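Local coordinates for protein putative polyprenyl synthetase (Streptomyces coelicolor, PDB 3NF2) that probably makes polyprenyl diphosphates as a magnesium-dependent prenyltransferase of the FPP/GGPP synthase family, at residues A[163-168]-A[173-178]; A[223-228]-A[249-254]. All coordinates share one frame; numbering follows the deposited sequence.

Contacts 1 and 2 lie in series along the chain, their centres about 13 Å apart, and both are small, at 177 and 181 Å² of buried surface. Contact 1 is a surface turn joining helices 139-165 and 173-198; none of its touching residues is buried, and it relies on a salt bridge, a phenol and a water. Contact 2 is buried and sets helix 203-230 against the start of helix 251-259, with one aspartate serving a backbone N-H and a proline ring packed against its CB. They share no helix pair, yet they touch: V173 N lies 3.5 Å from V254 CG1, and C176 SG 3.8 Å from L251 CD2.

Contact 1: residues A[163-168]-A[173-178]; sequences ISYEHR and VEECLE
Y165 and E175 form the close part of this contact. The phenol end reaches the aliphatic stem of the glutamate, with Y165 OH 3.4 Å from E175 CG and Y165 CZ 3.9 Å from E175 CB. The two side chains run obliquely past each other, and the carboxylate is tilted 28° from the ring plane. At the ring's edge, in its plane, a water sits 2.6 Å from Y165 OH and donates to E175 O at 2.9 Å, linking the tyrosine to the helix backbone as well as to the side chain.

The solvent side is looser. R168 is exposed and was modelled in two conformers, so its salt bridge describes one of them. There, R168 NH2 gives E175 OE2 a bond of 2.7 Å on the syn side, nearly in the guanidinium plane but tilted 35° from the carboxylate's; the two planes stand 53° apart, and R168 NH1 reaches E175 OE1 only weakly at 3.3 Å. Bends at chi2 and chi3 fold the arginine back until Y165 CD1 lies over the rim of one guanidinium face. E178 is marginal, its OE1 4.5 Å from Y165 OH.

E175 OE1 also accepts the backbone N-H of S172; from the third residue of helix 173-198 this is the glutamate half of a capping box. R168 NH1 binds R170 O, so both charged groups are tied into the linker as well as to each other. The contact thus closes the turn between consecutive antiparallel-running helices 139-165 and 173-198, while the latter's other side, through V173, C176 and L177, packs on helices 251-259 and 300-319.

Contact 2: residues A[223-228]-A[249-254]; sequences VDDLLG and KSLPVV
D225 lays its side chain over the first turn of helix 251-259, with its CG 3.5 Å from S250 CB and its CB 3.6 Å from P252 CD. The carboxylate lies against the S250-L251 corner, where D225 OD2 receives the backbone N-H of L251: L251 N to D225 OD2 is 3.1 Å and nearly straight at 173°. The donor comes from above the carboxylate plane, 52° out of it. The same oxygen lies 3.6 Å from L251 CB, so polar and aliphatic contact fall on one atom.

The other oxygen, D225 OD1, accepts from Q221 NE2 one turn back on its own helix, and the two bonds together fix the rotation of the carboxylate. Truncation to an alanine here would probably leave the L251 N-H without its acceptor and the Q221 amide free to turn.

S250 occupies the N-cap position but makes no capping bond with its side chain. Its hydroxyl, placed between the backbone N and the carbonyl carbon (chi1 40°), instead donates to a water at 2.8 Å from S250 OG; that water in turn donates to D225 O at 2.7 Å. A second, bridged link therefore runs beside the direct one.

By sequence, 224-228 (DDLLG) corresponds to the second aspartate-rich motif of prenyl diphosphate synthases, which in relatives helps bind magnesium and diphosphate, with a glycine where many relatives have a third aspartate. Between D225 OD2 and E180 OE1 of helix 173-198 there is a close approach of like charges. That helix borders L251 through C176, L177 and E180, helix 300-319 meets V223, L226, L251 and P252, and helix 285-297 reaches P252 and V253 through I295, so the joint is enclosed within the helical bundle.

Contact 1: residues A[163-168]-A[173-178]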
loop_
_atom_site.group_PDB
_atom_site.type_symbol
_atom_site.label_atom_id
_atom_site.label_comp_id
_atom_site.label_asym_id
_atom_site.label_seq_id
_atom_site.Cartn_x
_atom_site.Cartn_y
_atom_site.Cartn_z
ATOM N N ILE A 163 3.851 -8.634 -14.324
ATOM C CA ILE A 163 5.065 -7.914 -14.724
ATOM C C ILE A 163 6.212 -8.861 -15.160
ATOM O O ILE A 163 6.873 -8.621 -16.169
ATOM C CB ILE A 163 5.529 -6.938 -13.602
ATOM C CG1 ILE A 163 4.436 -5.906 -13.315
ATOM C CG2 ILE A 163 6.832 -6.228 -13.981
ATOM C CD1 ILE A 163 4.659 -5.100 -12.050
ATOM N N SER A 164 6.411 -9.939 -14.407
ATOM C CA SER A 164 7.445 -10.933 -14.688
ATOM C C SER A 164 7.262 -11.664 -16.022
ATOM O O SER A 164 8.237 -12.144 -16.596
ATOM C CB SER A 164 7.508 -11.954 -13.548
ATOM O OG SER A 164 8.609 -12.820 -13.693
ATOM N N TYR A 165 6.023 -11.736 -16.512
ATOM C CA TYR A 165 5.723 -12.433 -17.770
ATOM C C TYR A 165 5.457 -11.511 -18.958
ATOM O O TYR A 165 5.232 -11.986 -20.067
ATOM C CB TYR A 165 4.525 -13.395 -17.627
ATOM C CG TYR A 165 4.605 -14.418 -16.498
ATOM C CD1 TYR A 165 5.797 -15.071 -16.191
ATOM C CD2 TYR A 165 3.466 -14.762 -15.774
ATOM C CE1 TYR A 165 5.865 -16.011 -15.168
ATOM C CE2 TYR A 165 3.516 -15.696 -14.748
ATOM C CZ TYR A 165 4.714 -16.318 -14.444
ATOM O OH TYR A 165 4.754 -17.252 -13.421
ATOM N N GLU A 166 5.501 -10.201 -18.739
ATOM C CA GLU A 166 5.016 -9.237 -19.738
ATOM C C GLU A 166 5.775 -9.194 -21.078
ATOM O O GLU A 166 5.228 -8.724 -22.078
ATOM C CB GLU A 166 4.868 -7.829 -19.131
ATOM C CG GLU A 166 6.167 -7.050 -18.947
ATOM C CD GLU A 166 6.000 -5.804 -18.075
ATOM O OE1 GLU A 166 7.013 -5.105 -17.840
ATOM O OE2 GLU A 166 4.864 -5.519 -17.625
ATOM N N HIS A 167 7.012 -9.691 -21.099
ATOM C CA HIS A 167 7.782 -9.759 -22.345
ATOM C C HIS A 167 7.935 -11.183 -22.895
ATOM O O HIS A 167 8.448 -11.367 -24.008
ATOM C CB HIS A 167 9.158 -9.092 -22.183
ATOM C CG HIS A 167 9.095 -7.598 -22.096
ATOM N ND1 HIS A 167 9.545 -6.895 -20.997
ATOM C CD2 HIS A 167 8.616 -6.673 -22.964
ATOM C CE1 HIS A 167 9.354 -5.603 -21.196
ATOM N NE2 HIS A 167 8.791 -5.442 -22.381
ATOM N N ARG A 168 7.488 -12.170 -22.112
ATOM C CA ARG A 168 7.533 -13.585 -22.488
ATOM C C ARG A 168 6.680 -13.829 -23.726
ATOM O O ARG A 168 5.585 -13.281 -23.831
ATOM C CB ARG A 168 6.988 -14.453 -21.352
ATOM C CG ARG A 168 7.849 -14.550 -20.109
ATOM C CD ARG A 168 8.609 -15.856 -20.092
ATOM N NE ARG A 168 8.608 -16.464 -18.768
ATOM C CZ ARG A 168 7.923 -17.557 -18.450
ATOM N NH1 ARG A 168 7.193 -18.174 -19.368
ATOM N NH2 ARG A 168 7.980 -18.039 -17.217
ATOM N N VAL A 173 0.480 -23.007 -18.851
ATOM C CA VAL A 173 -0.865 -23.124 -18.282
ATOM C C VAL A 173 -0.805 -22.995 -16.768
ATOM O O VAL A 173 -1.561 -22.222 -16.177
ATOM C CB VAL A 173 -1.545 -24.455 -18.702
ATOM C CG1 VAL A 173 -2.792 -24.730 -17.859
ATOM C CG2 VAL A 173 -1.902 -24.428 -20.184
ATOM N N GLU A 174 0.131 -23.716 -16.157
ATOM C CA GLU A 174 0.340 -23.680 -14.710
ATOM C C GLU A 174 0.633 -22.267 -14.191
ATOM O O GLU A 174 0.081 -21.848 -13.172
ATOM C CB GLU A 174 1.468 -24.632 -14.319
ATOM C CG GLU A 174 1.215 -25.414 -13.033
ATOM C CD GLU A 174 0.347 -26.654 -13.251
ATOM O OE1 GLU A 174 -0.895 -26.516 -13.366
ATOM O OE2 GLU A 174 0.913 -27.773 -13.294
ATOM N N GLU A 175 1.468 -21.531 -14.924
ATOM C CA GLU A 175 1.827 -20.161 -14.568
ATOM C C GLU A 175 0.624 -19.229 -14.636
ATOM O O GLU A 175 0.480 -18.318 -13.812
ATOM C CB GLU A 175 2.924 -19.643 -15.495
ATOM C CG GLU A 175 4.319 -20.156 -15.170
ATOM C CD GLU A 175 5.338 -19.858 -16.265
ATOM O OE1 GLU A 175 4.944 -19.526 -17.404
ATOM O OE2 GLU A 175 6.545 -19.964 -15.986
ATOM N N CYS A 176 -0.231 -19.461 -15.629
ATOM C CA CYS A 176 -1.431 -18.663 -15.806
ATOM C C CYS A 176 -2.426 -18.934 -14.676
ATOM O O CYS A 176 -3.048 -18.005 -14.163
ATOM C CB CYS A 176 -2.065 -18.967 -17.156
ATOM S SG CYS A 176 -3.349 -17.827 -17.646
ATOM N N LEU A 177 -2.539 -20.203 -14.284
ATOM C CA LEU A 177 -3.467 -20.629 -13.248
ATOM C C LEU A 177 -3.114 -20.030 -11.911
ATOM O O LEU A 177 -3.987 -19.476 -11.239
ATOM C CB LEU A 177 -3.519 -22.159 -13.135
ATOM C CG LEU A 177 -4.313 -22.922 -14.202
ATOM C CD1 LEU A 177 -4.219 -24.437 -13.983
ATOM C CD2 LEU A 177 -5.769 -22.471 -14.256
ATOM N N GLU A 178 -1.843 -20.120 -11.521
ATOM C CA GLU A 178 -1.449 -19.548 -10.238
ATOM C C GLU A 178 -1.526 -18.018 -10.229
ATOM O O GLU A 178 -1.856 -17.432 -9.203
ATOM C CB GLU A 178 -0.100 -20.088 -9.730
ATOM C CG GLU A 178 1.127 -19.528 -10.403
ATOM C CD GLU A 178 2.366 -19.552 -9.510
ATOM O OE1 GLU A 178 3.455 -19.896 -10.020
ATOM O OE2 GLU A 178 2.256 -19.231 -8.304
HETATM O O HOH W 1 2.551 -17.312 -12.080
#

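Contact 2: residues A[223-228]-A[249-254]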
loop_
_atom_site.group_PDB
_atom_site.type_symbol
_atom_site.label_atom_id
_atom_site.label_comp_id
_atom_site.label_asym_id
_atom_site.label_seq_id
_atom_site.Cartn_x
_atom_site.Cartn_y
_atom_site.Cartn_z
ATOM N N VAL A 223 -14.261 -17.822 -17.081
ATOM C CA VAL A 223 -15.406 -17.287 -17.828
ATOM C C VAL A 223 -15.128 -15.868 -18.328
ATOM O O VAL A 223 -15.477 -15.528 -19.470
ATOM C CB VAL A 223 -16.729 -17.364 -16.999
ATOM C CG1 VAL A 223 -17.842 -16.552 -17.640
ATOM C CG2 VAL A 223 -17.173 -18.813 -16.849
ATOM N N ASP A 224 -14.495 -15.053 -17.479
ATOM C CA ASP A 224 -14.015 -13.717 -17.871
ATOM C C ASP A 224 -13.064 -13.761 -19.066
ATOM O O ASP A 224 -13.156 -12.944 -19.976
ATOM C CB ASP A 224 -13.302 -13.031 -16.706
ATOM C CG ASP A 224 -14.030 -11.807 -16.213
ATOM O OD1 ASP A 224 -14.480 -10.991 -17.046
ATOM O OD2 ASP A 224 -14.129 -11.648 -14.981
ATOM N N ASP A 225 -12.167 -14.735 -19.060
ATOM C CA ASP A 225 -11.277 -14.969 -20.195
ATOM C C ASP A 225 -12.005 -15.403 -21.469
ATOM O O ASP A 225 -11.597 -15.031 -22.571
ATOM C CB ASP A 225 -10.225 -16.007 -19.827
ATOM C CG ASP A 225 -9.246 -15.499 -18.801
ATOM O OD1 ASP A 225 -9.307 -14.297 -18.454
ATOM O OD2 ASP A 225 -8.425 -16.313 -18.332
ATOM N N LEU A 226 -13.061 -16.201 -21.326
ATOM C CA LEU A 226 -13.874 -16.576 -22.492
ATOM C C LEU A 226 -14.621 -15.377 -23.045
ATOM O O LEU A 226 -14.674 -15.193 -24.260
ATOM C CB LEU A 226 -14.850 -17.705 -22.167
ATOM C CG LEU A 226 -14.279 -19.103 -21.905
ATOM C CD1 LEU A 226 -15.339 -19.976 -21.259
ATOM C CD2 LEU A 226 -13.727 -19.757 -23.182
ATOM N N LEU A 227 -15.166 -14.546 -22.153
ATOM C CA LEU A 227 -15.898 -13.349 -22.565
ATOM C C LEU A 227 -14.981 -12.249 -23.088
ATOM O O LEU A 227 -15.402 -11.436 -23.909
ATOM C CB LEU A 227 -16.754 -12.786 -21.421
ATOM C CG LEU A 227 -17.834 -13.601 -20.682
ATOM C CD1 LEU A 227 -18.609 -12.690 -19.712
ATOM C CD2 LEU A 227 -18.805 -14.357 -21.611
ATOM N N GLY A 228 -13.741 -12.197 -22.599
ATOM C CA GLY A 228 -12.767 -11.220 -23.106
ATOM C C GLY A 228 -12.440 -11.409 -24.586
ATOM O O GLY A 228 -12.169 -10.447 -25.302
ATOM N N LYS A 249 -2.407 -12.712 -22.163
ATOM C CA LYS A 249 -2.239 -14.122 -22.171
ATOM C C LYS A 249 -3.194 -14.785 -21.214
ATOM O O LYS A 249 -2.814 -15.264 -20.182
ATOM C CB LYS A 249 -0.799 -14.460 -21.904
ATOM C CG LYS A 249 0.088 -13.974 -23.017
ATOM C CD LYS A 249 1.179 -14.964 -23.360
ATOM C CE LYS A 249 1.615 -14.812 -24.781
ATOM N NZ LYS A 249 1.811 -13.411 -25.100
ATOM N N SER A 250 -4.451 -14.816 -21.595
ATOM C CA SER A 250 -5.508 -15.424 -20.816
ATOM C C SER A 250 -5.491 -16.886 -21.028
ATOM O O SER A 250 -4.791 -17.370 -21.864
ATOM C CB SER A 250 -6.843 -14.876 -21.226
ATOM O OG SER A 250 -6.876 -14.737 -22.608
ATOM N N LEU A 251 -6.298 -17.583 -20.271
ATOM C CA LEU A 251 -6.285 -19.011 -20.290
ATOM C C LEU A 251 -6.557 -19.600 -21.656
ATOM O O LEU A 251 -5.910 -20.528 -22.025
ATOM C CB LEU A 251 -7.301 -19.534 -19.316
ATOM C CG LEU A 251 -6.737 -19.760 -17.938
ATOM C CD1 LEU A 251 -7.800 -20.170 -17.013
ATOM C CD2 LEU A 251 -5.690 -20.776 -17.985
ATOM N N PRO A 252 -7.494 -19.086 -22.422
ATOM C CA PRO A 252 -7.649 -19.707 -23.746
ATOM C C PRO A 252 -6.389 -19.587 -24.616
ATOM O O PRO A 252 -5.981 -20.572 -25.249
ATOM C CB PRO A 252 -8.807 -18.932 -24.388
ATOM C CG PRO A 252 -9.456 -18.170 -23.311
ATOM C CD PRO A 252 -8.488 -18.020 -22.187
ATOM N N VAL A 253 -5.782 -18.400 -24.617
ATOM C CA VAL A 253 -4.552 -18.123 -25.371
ATOM C C VAL A 253 -3.459 -19.090 -24.964
ATOM O O VAL A 253 -2.858 -19.769 -25.798
ATOM C CB VAL A 253 -4.052 -16.690 -25.107
ATOM C CG1 VAL A 253 -2.779 -16.402 -25.895
ATOM C CG2 VAL A 253 -5.121 -15.689 -25.460
ATOM N N VAL A 254 -3.230 -19.157 -23.660
ATOM C CA VAL A 254 -2.194 -19.999 -23.083
ATOM C C VAL A 254 -2.439 -21.492 -23.317
ATOM O O VAL A 254 -1.522 -22.220 -23.718
ATOM C CB VAL A 254 -2.040 -19.681 -21.591
ATOM C CG1 VAL A 254 -1.122 -20.650 -20.942
ATOM C CG2 VAL A 254 -1.506 -18.254 -21.412
HETATM O O HOH W 2 -9.358 -13.487 -22.689
#